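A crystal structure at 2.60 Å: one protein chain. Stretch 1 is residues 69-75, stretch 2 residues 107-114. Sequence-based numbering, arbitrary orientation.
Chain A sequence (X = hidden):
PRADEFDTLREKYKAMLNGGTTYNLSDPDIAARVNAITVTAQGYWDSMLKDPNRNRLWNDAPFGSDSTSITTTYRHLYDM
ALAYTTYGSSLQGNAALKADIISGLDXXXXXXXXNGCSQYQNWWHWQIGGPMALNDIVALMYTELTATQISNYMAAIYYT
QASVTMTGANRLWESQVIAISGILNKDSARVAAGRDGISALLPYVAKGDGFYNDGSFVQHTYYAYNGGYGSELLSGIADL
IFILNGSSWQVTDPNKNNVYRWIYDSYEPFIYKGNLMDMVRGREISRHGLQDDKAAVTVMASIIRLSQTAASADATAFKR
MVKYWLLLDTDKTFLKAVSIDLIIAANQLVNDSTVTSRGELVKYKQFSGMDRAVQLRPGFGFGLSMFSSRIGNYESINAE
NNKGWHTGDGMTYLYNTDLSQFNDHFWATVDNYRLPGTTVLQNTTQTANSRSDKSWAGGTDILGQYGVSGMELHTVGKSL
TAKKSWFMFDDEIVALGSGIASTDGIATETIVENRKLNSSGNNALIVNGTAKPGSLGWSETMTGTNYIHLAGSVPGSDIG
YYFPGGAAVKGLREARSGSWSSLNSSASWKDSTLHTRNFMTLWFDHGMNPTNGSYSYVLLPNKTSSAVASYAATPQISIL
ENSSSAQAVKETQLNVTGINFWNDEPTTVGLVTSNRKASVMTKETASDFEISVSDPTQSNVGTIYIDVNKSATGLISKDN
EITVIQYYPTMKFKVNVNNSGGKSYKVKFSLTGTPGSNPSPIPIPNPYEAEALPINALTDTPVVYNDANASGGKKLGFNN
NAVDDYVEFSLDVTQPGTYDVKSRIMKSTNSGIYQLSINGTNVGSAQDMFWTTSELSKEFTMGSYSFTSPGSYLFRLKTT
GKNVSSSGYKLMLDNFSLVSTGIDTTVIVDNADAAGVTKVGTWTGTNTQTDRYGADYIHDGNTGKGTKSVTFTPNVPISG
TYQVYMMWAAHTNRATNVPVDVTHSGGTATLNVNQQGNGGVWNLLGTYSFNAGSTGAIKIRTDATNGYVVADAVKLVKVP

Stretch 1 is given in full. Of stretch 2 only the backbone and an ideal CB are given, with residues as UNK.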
ATOM      1  N   SER A  69      25.748  22.115 -24.922  1.00 18.23           N
ATOM      2  CA  SER A  69      25.986  22.427 -26.320  1.00 18.60           C
ATOM      3  C   SER A  69      26.347  21.192 -27.149  1.00 20.98           C
ATOM      4  O   SER A  69      26.035  21.126 -28.341  1.00 24.14           O
ATOM      5  CB  SER A  69      27.057  23.500 -26.444  1.00 20.44           C
ATOM      6  OG  SER A  69      26.579  24.731 -25.924  1.00 19.80           O
ATOM      7  N   ILE A  70      26.979  20.210 -26.516  1.00 18.84           N
ATOM      8  CA  ILE A  70      27.256  18.935 -27.178  1.00 18.37           C
ATOM      9  C   ILE A  70      25.962  18.280 -27.676  1.00 14.65           C
ATOM     10  O   ILE A  70      25.824  17.963 -28.858  1.00 16.88           O
ATOM     11  CB  ILE A  70      28.005  17.960 -26.239  1.00 19.94           C
ATOM     12  CG1 ILE A  70      29.309  18.593 -25.743  1.00 23.61           C
ATOM     13  CG2 ILE A  70      28.279  16.635 -26.939  1.00 15.57           C
ATOM     14  CD1 ILE A  70      30.311  18.843 -26.841  1.00 19.93           C
ATOM     15  N   THR A  71      25.012  18.093 -26.768  1.00 13.18           N
ATOM     16  CA  THR A  71      23.749  17.449 -27.091  1.00 13.11           C
ATOM     17  C   THR A  71      22.963  18.269 -28.100  1.00 15.98           C
ATOM     18  O   THR A  71      22.409  17.728 -29.071  1.00 14.25           O
ATOM     19  CB  THR A  71      22.886  17.260 -25.817  1.00 15.89           C
ATOM     20  OG1 THR A  71      23.550  16.373 -24.911  1.00 17.75           O
ATOM     21  CG2 THR A  71      21.506  16.699 -26.154  1.00 10.29           C
ATOM     22  N   THR A  72      22.915  19.579 -27.861  1.00 18.28           N
ATOM     23  CA  THR A  72      22.134  20.492 -28.693  1.00 18.18           C
ATOM     24  C   THR A  72      22.624  20.458 -30.130  1.00 19.79           C
ATOM     25  O   THR A  72      21.826  20.366 -31.070  1.00 18.88           O
ATOM     26  CB  THR A  72      22.209  21.931 -28.173  1.00 15.23           C
ATOM     27  OG1 THR A  72      21.957  21.932 -26.767  1.00 21.51           O
ATOM     28  CG2 THR A  72      21.176  22.799 -28.853  1.00 16.57           C
ATOM     29  N   THR A  73      23.943  20.519 -30.289  1.00 17.68           N
ATOM     30  CA  THR A  73      24.550  20.496 -31.608  1.00 16.74           C
ATOM     31  C   THR A  73      24.166  19.217 -32.338  1.00 20.03           C
ATOM     32  O   THR A  73      23.702  19.268 -33.487  1.00 16.61           O
ATOM     33  CB  THR A  73      26.087  20.605 -31.525  1.00 20.04           C
ATOM     34  OG1 THR A  73      26.453  21.840 -30.893  1.00 18.58           O
ATOM     35  CG2 THR A  73      26.699  20.539 -32.906  1.00 15.22           C
ATOM     36  N   TYR A  74      24.342  18.072 -31.668  1.00 17.37           N
ATOM     37  CA  TYR A  74      24.072  16.781 -32.300  1.00 12.55           C
ATOM     38  C   TYR A  74      22.590  16.580 -32.580  1.00 13.07           C
ATOM     39  O   TYR A  74      22.230  15.924 -33.554  1.00 14.66           O
ATOM     40  CB  TYR A  74      24.614  15.620 -31.477  1.00 13.48           C
ATOM     41  CG  TYR A  74      26.094  15.374 -31.645  1.00 12.75           C
ATOM     42  CD1 TYR A  74      26.662  15.235 -32.903  1.00 12.05           C
ATOM     43  CD2 TYR A  74      26.928  15.279 -30.538  1.00 12.38           C
ATOM     44  CE1 TYR A  74      28.032  15.007 -33.055  1.00 11.03           C
ATOM     45  CE2 TYR A  74      28.285  15.053 -30.678  1.00 12.71           C
ATOM     46  CZ  TYR A  74      28.832  14.920 -31.935  1.00 12.40           C
ATOM     47  OH  TYR A  74      30.185  14.696 -32.060  1.00 15.46           O
ATOM     48  N   ARG A  75      21.722  17.141 -31.746  1.00 12.53           N
ATOM     49  CA  ARG A  75      20.295  17.061 -32.048  1.00 15.72           C
ATOM     50  C   ARG A  75      19.965  17.864 -33.306  1.00 20.37           C
ATOM     51  O   ARG A  75      19.201  17.403 -34.163  1.00 22.58           O
ATOM     52  CB  ARG A  75      19.433  17.495 -30.858  1.00 14.49           C
ATOM     53  CG  ARG A  75      19.569  16.566 -29.671  1.00 24.04           C
ATOM     54  CD  ARG A  75      18.605  16.855 -28.533  1.00 25.73           C
ATOM     55  NE  ARG A  75      18.615  15.737 -27.590  1.00 34.93           N
ATOM     56  CZ  ARG A  75      17.891  15.668 -26.476  1.00 37.22           C
ATOM     57  NH1 ARG A  75      17.081  16.666 -26.143  1.00 32.55           N
ATOM     58  NH2 ARG A  75      17.980  14.593 -25.694  1.00 30.47           N
ATOM     59  N   UNK A 107      33.825  18.269 -37.915  1.00 22.21           N
ATOM     60  CA  UNK A 107      34.233  19.403 -37.108  1.00 21.15           C
ATOM     61  C   UNK A 107      34.136  19.038 -35.630  1.00 24.81           C
ATOM     62  O   UNK A 107      35.071  19.280 -34.858  1.00 23.57           O
ATOM     63  CB  UNK A 107      33.376  20.631 -37.423  1.00 21.15           C
ATOM     64  N   UNK A 108      33.003  18.451 -35.242  1.00 21.05           N
ATOM     65  CA  UNK A 108      32.816  18.032 -33.858  1.00 19.96           C
ATOM     66  C   UNK A 108      33.931  17.067 -33.483  1.00 21.51           C
ATOM     67  O   UNK A 108      34.479  17.140 -32.384  1.00 22.73           O
ATOM     68  CB  UNK A 108      31.444  17.387 -33.655  1.00 19.96           C
ATOM     69  N   UNK A 109      34.282  16.177 -34.407  1.00 19.07           N
ATOM     70  CA  UNK A 109      35.328  15.204 -34.120  1.00 20.39           C
ATOM     71  C   UNK A 109      36.700  15.837 -33.967  1.00 24.76           C
ATOM     72  O   UNK A 109      37.594  15.250 -33.355  1.00 24.60           O
ATOM     73  CB  UNK A 109      35.374  14.150 -35.228  1.00 20.39           C
ATOM     74  N   UNK A 110      36.865  17.031 -34.529  1.00 21.62           N
ATOM     75  CA  UNK A 110      38.160  17.695 -34.502  1.00 24.92           C
ATOM     76  C   UNK A 110      38.278  18.656 -33.339  1.00 24.83           C
ATOM     77  O   UNK A 110      39.383  19.027 -32.952  1.00 32.45           O
ATOM     78  CB  UNK A 110      38.401  18.440 -35.816  1.00 24.92           C
ATOM     79  N   UNK A 111      37.146  19.055 -32.771  1.00 21.45           N
ATOM     80  CA  UNK A 111      37.142  20.209 -31.879  1.00 22.56           C
ATOM     81  C   UNK A 111      36.500  19.999 -30.514  1.00 27.51           C
ATOM     82  O   UNK A 111      36.963  20.550 -29.510  1.00 25.91           O
ATOM     83  CB  UNK A 111      36.424  21.366 -32.577  1.00 22.56           C
ATOM     84  N   UNK A 112      35.441  19.197 -30.479  1.00 25.11           N
ATOM     85  CA  UNK A 112      34.631  19.072 -29.276  1.00 26.60           C
ATOM     86  C   UNK A 112      34.441  17.642 -28.780  1.00 23.34           C
ATOM     87  O   UNK A 112      34.709  17.354 -27.615  1.00 24.74           O
ATOM     88  CB  UNK A 112      33.257  19.696 -29.531  1.00 26.60           C
ATOM     89  N   UNK A 113      33.979  16.759 -29.664  1.00 19.87           N
ATOM     90  CA  UNK A 113      33.567  15.412 -29.272  1.00 18.81           C
ATOM     91  C   UNK A 113      34.346  14.331 -30.001  1.00 21.54           C
ATOM     92  O   UNK A 113      34.056  14.001 -31.160  1.00 17.81           O
ATOM     93  CB  UNK A 113      32.070  15.226 -29.530  1.00 18.81           C
ATOM     94  N   UNK A 114      35.316  13.760 -29.299  1.00 18.46           N
ATOM     95  CA  UNK A 114      36.236  12.808 -29.898  1.00 20.05           C
ATOM     96  C   UNK A 114      36.937  11.993 -28.826  1.00 19.09           C
ATOM     97  O   UNK A 114      36.997  12.387 -27.659  1.00 18.49           O
ATOM     98  CB  UNK A 114      37.263  13.530 -30.773  1.00 20.05           C
TER

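Stretch 1 is a helix that offers Ile70, Thr73 and Tyr74 to its neighbor: two aliphatic or methyl surfaces and an aromatic ring tipped by a hydroxyl. Stretch 2 begins as a helix running nearly antiparallel to it, at 161°, with the axes 12.5 Å apart at closest, so side chains must fill the gap.

Position 107 is helical, its CB directed sideways with nothing of stretch 1 within 5.5 Å. Many side chains would fit. It is Trp107, whose end swings nearer, though Trp107 CZ3 is still 6.5 Å from Thr73 CG2.

Position 108 is a demanding one. Its CA-to-CB bond points toward stretch 1, and the ideal CB lies 3.4 Å from Tyr74 OH, while the Thr73 methyl and Ile70 CD1 lie farther off. A long, flexible apolar chain suits such a span; leucine or isoleucine could satisfy part of it. The residue is Met108, with all three chi angles in m. This bent path carries SD to 3.8 Å from Thr73 CG2 and CE to 4.1 Å from Ile70 CD1, while SD sits 5.3 Å from the centroid of the Tyr74 ring in an oblique approach.

At 109 CB points sideways, and 110 and 111 are out of reach of stretch 1, so small or polar residues would all do. They are Asn109, Ala110 and Asn111.

At 112 the backbone leaves helical phi/psi, at -126/-53, yet CB points toward stretch 1, 4.1 Å from Ile70 CD1. An aliphatic chain would suit, as would a longer polar one. Gln112 is found, its side chain lying against Ile70.

Position 113 has an extended backbone, -122/102, and its N still hydrogen-bonds to Met108 O, the N of 113 lying 2.8 Å from that oxygen. CB points toward stretch 1 and is tight against Tyr74 OH, at 3.2 Å, with Ile70 CG2 4.8 Å away. The side chain must therefore turn past the hydroxyl; a flat ring or a branched aliphatic could use the Ile70 methyl. Phe113 takes chi1 t and presents a face to the edge of Tyr74, the planes at 84° and the centroids 5.5 Å apart, with Tyr74 CE2 3.9 Å from Phe113 CG. Phe113 CD1 also packs 3.9 Å from Ile70 CG2.

Position 114, at -162/162, points away and leaves the choice open: Tyr114.

The contact is mostly apolar and aromatic packing, with the Tyr74 hydroxyl set against carbon atoms and no hydrogen bond across the two stretches.

Stretch 2, residues 107-114: WMNANQFY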
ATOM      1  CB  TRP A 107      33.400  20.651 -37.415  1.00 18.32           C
ATOM      2  CG  TRP A 107      33.975  21.859 -36.749  1.00 23.49           C
ATOM      3  CD1 TRP A 107      34.913  22.706 -37.264  1.00 19.22           C
ATOM      4  CD2 TRP A 107      33.693  22.327 -35.425  1.00 22.41           C
ATOM      5  NE1 TRP A 107      35.224  23.679 -36.347  1.00 20.49           N
ATOM      6  CE2 TRP A 107      34.488  23.470 -35.209  1.00 20.40           C
ATOM      7  CE3 TRP A 107      32.845  21.890 -34.398  1.00 23.05           C
ATOM      8  CZ2 TRP A 107      34.456  24.188 -34.012  1.00 19.53           C
ATOM      9  CZ3 TRP A 107      32.814  22.609 -33.208  1.00 23.31           C
ATOM     10  CH2 TRP A 107      33.613  23.746 -33.030  1.00 23.43           C
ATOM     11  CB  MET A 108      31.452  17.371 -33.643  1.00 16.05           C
ATOM     12  CG  MET A 108      30.269  18.319 -33.667  1.00 18.01           C
ATOM     13  SD  MET A 108      30.314  19.622 -32.415  1.00 22.29           S
ATOM     14  CE  MET A 108      29.928  18.715 -30.921  1.00 16.71           C
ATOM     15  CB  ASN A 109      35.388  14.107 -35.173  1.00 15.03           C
ATOM     16  CG  ASN A 109      36.266  12.959 -34.742  1.00 25.03           C
ATOM     17  OD1 ASN A 109      35.833  12.080 -33.986  1.00 28.63           O
ATOM     18  ND2 ASN A 109      37.522  12.972 -35.187  1.00 24.51           N
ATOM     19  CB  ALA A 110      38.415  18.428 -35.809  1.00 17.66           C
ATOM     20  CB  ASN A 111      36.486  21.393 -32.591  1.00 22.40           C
ATOM     21  CG  ASN A 111      37.295  21.865 -33.785  1.00 24.81           C
ATOM     22  OD1 ASN A 111      36.902  21.669 -34.933  1.00 24.11           O
ATOM     23  ND2 ASN A 111      38.438  22.481 -33.516  1.00 21.15           N
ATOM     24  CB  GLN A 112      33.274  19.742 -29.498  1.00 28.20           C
ATOM     25  CG  GLN A 112      33.343  21.250 -29.396  1.00 24.12           C
ATOM     26  CD  GLN A 112      33.903  21.685 -28.066  1.00 27.08           C
ATOM     27  OE1 GLN A 112      34.883  22.426 -28.006  1.00 22.98           O
ATOM     28  NE2 GLN A 112      33.287  21.216 -26.980  1.00 21.89           N
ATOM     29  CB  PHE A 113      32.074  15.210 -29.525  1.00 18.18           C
ATOM     30  CG  PHE A 113      31.519  13.986 -28.870  1.00 17.64           C
ATOM     31  CD1 PHE A 113      31.096  14.025 -27.550  1.00 20.89           C
ATOM     32  CD2 PHE A 113      31.429  12.789 -29.564  1.00 17.66           C
ATOM     33  CE1 PHE A 113      30.583  12.890 -26.928  1.00 19.25           C
ATOM     34  CE2 PHE A 113      30.917  11.656 -28.955  1.00 18.47           C
ATOM     35  CZ  PHE A 113      30.494  11.705 -27.633  1.00 16.85           C
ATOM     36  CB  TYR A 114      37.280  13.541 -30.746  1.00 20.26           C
ATOM     37  CG  TYR A 114      38.076  14.574 -29.975  1.00 16.44           C
ATOM     38  CD1 TYR A 114      39.223  14.222 -29.273  1.00 16.08           C
ATOM     39  CD2 TYR A 114      37.680  15.907 -29.954  1.00 24.14           C
ATOM     40  CE1 TYR A 114      39.954  15.172 -28.567  1.00 18.96           C
ATOM     41  CE2 TYR A 114      38.405  16.866 -29.250  1.00 24.01           C
ATOM     42  CZ  TYR A 114      39.540  16.494 -28.558  1.00 20.86           C
ATOM     43  OH  TYR A 114      40.252  17.447 -27.856  1.00 18.56           O
TER
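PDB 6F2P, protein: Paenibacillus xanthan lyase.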